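Local atomic coordinates of Peptide/nickel transport system substrate-binding protein (Listeria monocytogenes serotype 1/2a, PDB entry 5KZT), a protein that probably serves as the extracellular substrate-binding component of a peptide transport system, capturing peptides for uptake into the cell. Residues N313-E324 and I491-A500. Residues are numbered along the deposited sequence; the frame is centred on the assembly and turned at random.
Sequences NGSKPANNLVPE and IQPLYQRSTA
NE2 of the flat Gln496 amide reaches two acceptors in the amide plane, donating one N-H to Glu324 OE2 (3.0 Å), on the anti side of a carboxylate turned 50° from the amide, and the other to Pro317 O (3.2 Å). Gln496 OE1 accepts from Glu324 N (2.9 Å), which comes from above the carbonyl plane. A glutamine suits this place because one group both donates and accepts, and three bonds fix its rotation. The Tyr495 ring receives Ser315 CB obliquely and has Arg497 CG at its edge, in plane; the Phe273 ring meets it nearly parallel, and Tyr495 OH is hydrogen-bonded to a basic side chain of the bound peptide. Lys316 and Gln496 form an antiparallel hydrogen-bonded pair, adding a short strand to the long 491-503 strand of a mixed sheet, where Leu494 and Tyr495 make a classic beta bulge opposite Phe273. Asn313, with its short amide, closes an Asx turn from OD1 to Ser315 N. Ser315 OG, rotated beside its own backbone N (chi1 -65°), accepts from Ser498 N (3.0 Å) while donating to Asn313 OD1 (2.6 Å). Gly314 suits its positive phi (93°) and the nearby Ser498 CB. Compact Ala318 lays CB against Tyr495 C (3.5 Å).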
loop_
_atom_site.group_PDB
_atom_site.type_symbol
_atom_site.label_atom_id
_atom_site.label_comp_id
_atom_site.label_asym_id
_atom_site.label_seq_id
_atom_site.Cartn_x
_atom_site.Cartn_y
_atom_site.Cartn_z
ATOM N N ASN A 313 12.406 -0.643 -16.189
ATOM C CA ASN A 313 12.677 -1.538 -15.070
ATOM C C ASN A 313 11.761 -2.747 -15.053
ATOM O O ASN A 313 11.606 -3.387 -14.015
ATOM C CB ASN A 313 12.559 -0.755 -13.745
ATOM C CG ASN A 313 11.164 -0.212 -13.496
ATOM O OD1 ASN A 313 10.231 -0.495 -14.238
ATOM N ND2 ASN A 313 11.015 0.584 -12.439
ATOM N N GLY A 314 11.154 -3.054 -16.198
ATOM C CA GLY A 314 10.126 -4.086 -16.278
ATOM C C GLY A 314 8.701 -3.587 -16.121
ATOM O O GLY A 314 7.754 -4.350 -16.354
ATOM N N SER A 315 8.517 -2.332 -15.715
ATOM C CA SER A 315 7.166 -1.790 -15.560
ATOM C C SER A 315 6.519 -1.730 -16.929
ATOM O O SER A 315 7.204 -1.589 -17.940
ATOM C CB SER A 315 7.187 -0.393 -14.929
ATOM O OG SER A 315 7.669 -0.426 -13.596
ATOM N N LYS A 316 5.203 -1.875 -16.975
ATOM C CA LYS A 316 4.501 -1.759 -18.251
ATOM C C LYS A 316 3.242 -0.910 -18.147
ATOM O O LYS A 316 2.740 -0.716 -17.046
ATOM C CB LYS A 316 4.206 -3.134 -18.840
ATOM C CG LYS A 316 3.281 -4.043 -18.057
ATOM C CD LYS A 316 3.358 -5.447 -18.679
ATOM C CE LYS A 316 2.120 -6.279 -18.367
ATOM N NZ LYS A 316 2.197 -6.889 -17.017
ATOM N N PRO A 317 2.778 -0.360 -19.298
ATOM C CA PRO A 317 1.569 0.458 -19.297
ATOM C C PRO A 317 0.386 -0.255 -18.694
ATOM O O PRO A 317 0.255 -1.468 -18.837
ATOM C CB PRO A 317 1.321 0.723 -20.778
ATOM C CG PRO A 317 2.681 0.709 -21.365
ATOM C CD PRO A 317 3.355 -0.433 -20.659
ATOM N N ALA A 318 -0.444 0.518 -17.998
ATOM C CA ALA A 318 -1.655 0.034 -17.370
ATOM C C ALA A 318 -2.825 0.732 -18.036
ATOM O O ALA A 318 -2.797 1.955 -18.215
ATOM C CB ALA A 318 -1.635 0.359 -15.889
ATOM N N ASN A 319 -3.830 -0.051 -18.413
ATOM C CA ASN A 319 -5.124 0.455 -18.889
ATOM C C ASN A 319 -6.268 -0.100 -18.036
ATOM O O ASN A 319 -7.430 -0.194 -18.476
ATOM C CB ASN A 319 -5.296 0.070 -20.344
ATOM C CG ASN A 319 -4.205 0.642 -21.223
ATOM O OD1 ASN A 319 -3.397 -0.093 -21.785
ATOM N ND2 ASN A 319 -4.165 1.940 -21.338
ATOM N N ASN A 320 -5.907 -0.493 -16.812
ATOM C CA ASN A 320 -6.798 -0.990 -15.788
ATOM C C ASN A 320 -6.247 -0.560 -14.429
ATOM O O ASN A 320 -5.021 -0.465 -14.226
ATOM C CB ASN A 320 -6.858 -2.508 -15.782
ATOM C CG ASN A 320 -7.345 -3.087 -17.092
ATOM O OD1 ASN A 320 -6.569 -3.238 -18.030
ATOM N ND2 ASN A 320 -8.634 -3.409 -17.158
ATOM N N LEU A 321 -7.147 -0.344 -13.486
ATOM C CA LEU A 321 -6.780 -0.163 -12.092
ATOM C C LEU A 321 -6.263 -1.460 -11.487
ATOM O O LEU A 321 -5.242 -1.470 -10.777
ATOM C CB LEU A 321 -7.987 0.327 -11.291
ATOM C CG LEU A 321 -7.788 0.396 -9.794
ATOM C CD1 LEU A 321 -6.602 1.279 -9.442
ATOM C CD2 LEU A 321 -9.077 0.866 -9.129
ATOM N N VAL A 322 -6.979 -2.550 -11.751
ATOM C CA VAL A 322 -6.596 -3.871 -11.271
ATOM C C VAL A 322 -5.437 -4.360 -12.148
ATOM O O VAL A 322 -5.517 -4.278 -13.360
ATOM C CB VAL A 322 -7.780 -4.858 -11.295
ATOM C CG1 VAL A 322 -7.322 -6.277 -10.956
ATOM C CG2 VAL A 322 -8.887 -4.384 -10.349
ATOM N N PRO A 323 -4.327 -4.796 -11.530
ATOM C CA PRO A 323 -3.170 -5.211 -12.309
ATOM C C PRO A 323 -3.379 -6.561 -13.005
ATOM O O PRO A 323 -4.119 -7.401 -12.503
ATOM C CB PRO A 323 -2.048 -5.274 -11.272
ATOM C CG PRO A 323 -2.752 -5.513 -9.993
ATOM C CD PRO A 323 -4.021 -4.743 -10.093
ATOM N N GLU A 324 -2.742 -6.731 -14.164
ATOM C CA GLU A 324 -2.787 -8.008 -14.889
ATOM C C GLU A 324 -2.049 -9.054 -14.085
ATOM O O GLU A 324 -1.080 -8.743 -13.419
ATOM C CB GLU A 324 -2.101 -7.913 -16.234
ATOM C CG GLU A 324 -2.730 -6.958 -17.219
ATOM C CD GLU A 324 -2.049 -7.065 -18.555
ATOM O OE1 GLU A 324 -2.552 -7.821 -19.422
ATOM O OE2 GLU A 324 -0.977 -6.438 -18.709
ATOM N N ILE A 491 -9.979 8.368 -12.235
ATOM C CA ILE A 491 -8.498 8.284 -12.201
ATOM C C ILE A 491 -7.998 7.832 -13.557
ATOM O O ILE A 491 -8.794 7.436 -14.399
ATOM C CB ILE A 491 -8.013 7.248 -11.181
ATOM C CG1 ILE A 491 -8.572 5.854 -11.493
ATOM C CG2 ILE A 491 -8.396 7.677 -9.776
ATOM C CD1 ILE A 491 -7.860 4.760 -10.768
ATOM N N GLN A 492 -6.688 7.866 -13.760
ATOM C CA GLN A 492 -6.079 7.335 -14.986
ATOM C C GLN A 492 -4.912 6.419 -14.643
ATOM O O GLN A 492 -3.825 6.893 -14.330
ATOM C CB GLN A 492 -5.617 8.463 -15.930
ATOM C CG GLN A 492 -4.848 8.021 -17.194
ATOM C CD GLN A 492 -5.593 7.020 -18.084
ATOM O OE1 GLN A 492 -6.200 6.074 -17.595
ATOM N NE2 GLN A 492 -5.537 7.226 -19.410
ATOM N N PRO A 493 -5.128 5.095 -14.712
ATOM C CA PRO A 493 -3.993 4.172 -14.634
ATOM C C PRO A 493 -2.885 4.526 -15.638
ATOM O O PRO A 493 -3.174 4.828 -16.794
ATOM C CB PRO A 493 -4.624 2.827 -14.936
ATOM C CG PRO A 493 -6.012 2.973 -14.382
ATOM C CD PRO A 493 -6.409 4.370 -14.753
ATOM N N LEU A 494 -1.639 4.490 -15.173
ATOM C CA LEU A 494 -0.494 4.850 -15.996
ATOM C C LEU A 494 0.382 3.634 -16.228
ATOM O O LEU A 494 0.670 3.315 -17.373
ATOM C CB LEU A 494 0.309 5.979 -15.344
ATOM C CG LEU A 494 0.430 7.239 -16.201
ATOM C CD1 LEU A 494 0.948 8.415 -15.398
ATOM C CD2 LEU A 494 1.314 6.970 -17.419
ATOM N N TYR A 495 0.801 2.971 -15.148
ATOM C CA TYR A 495 1.631 1.761 -15.249
ATOM C C TYR A 495 1.423 0.738 -14.152
ATOM O O TYR A 495 0.967 1.056 -13.051
ATOM C CB TYR A 495 3.112 2.138 -15.343
ATOM C CG TYR A 495 3.758 2.776 -14.109
ATOM C CD1 TYR A 495 3.776 4.158 -13.932
ATOM C CD2 TYR A 495 4.407 1.998 -13.159
ATOM C CE1 TYR A 495 4.399 4.739 -12.841
ATOM C CE2 TYR A 495 5.035 2.571 -12.067
ATOM C CZ TYR A 495 5.030 3.937 -11.905
ATOM O OH TYR A 495 5.652 4.509 -10.801
ATOM N N GLN A 496 1.774 -0.500 -14.490
ATOM C CA GLN A 496 1.793 -1.612 -13.560
ATOM C C GLN A 496 3.240 -1.730 -13.125
ATOM O O GLN A 496 4.133 -1.901 -13.972
ATOM C CB GLN A 496 1.365 -2.902 -14.248
ATOM C CG GLN A 496 0.033 -2.814 -14.965
ATOM C CD GLN A 496 -0.296 -4.096 -15.696
ATOM O OE1 GLN A 496 -0.448 -5.145 -15.056
ATOM N NE2 GLN A 496 -0.366 -4.040 -17.042
ATOM N N ARG A 497 3.488 -1.643 -11.829
ATOM C CA ARG A 497 4.850 -1.425 -11.349
ATOM C C ARG A 497 5.665 -2.704 -11.212
ATOM O O ARG A 497 5.207 -3.688 -10.633
ATOM C CB ARG A 497 4.816 -0.700 -10.011
ATOM C CG ARG A 497 6.101 0.021 -9.644
ATOM C CD ARG A 497 6.807 -0.590 -8.471
ATOM N NE ARG A 497 6.246 -0.274 -7.164
ATOM C CZ ARG A 497 6.567 0.777 -6.383
ATOM N NH1 ARG A 497 5.974 0.912 -5.207
ATOM N NH2 ARG A 497 7.438 1.714 -6.754
ATOM N N SER A 498 6.868 -2.674 -11.775
ATOM C CA SER A 498 7.955 -3.573 -11.375
ATOM C C SER A 498 9.108 -2.714 -10.869
ATOM O O SER A 498 9.173 -1.520 -11.174
ATOM C CB SER A 498 8.407 -4.463 -12.537
ATOM O OG SER A 498 7.475 -5.509 -12.783
ATOM N N THR A 499 10.010 -3.329 -10.097
ATOM C CA THR A 499 11.126 -2.630 -9.476
ATOM C C THR A 499 12.398 -3.413 -9.795
ATOM O O THR A 499 12.414 -4.643 -9.706
ATOM C CB THR A 499 10.942 -2.512 -7.948
ATOM O OG1 THR A 499 9.674 -1.910 -7.662
ATOM C CG2 THR A 499 12.032 -1.660 -7.338
ATOM N N ALA A 500 13.433 -2.710 -10.232
ATOM C CA ALA A 500 14.720 -3.341 -10.570
ATOM C C ALA A 500 15.738 -3.040 -9.481
ATOM O O ALA A 500 15.749 -1.947 -8.905
ATOM C CB ALA A 500 15.225 -2.853 -11.911
HETATM O O HOH W 1 13.172 0.295 -10.484
HETATM O O HOH W 2 5.195 -4.639 -14.220
HETATM O O HOH W 3 0.963 -6.407 -13.028
#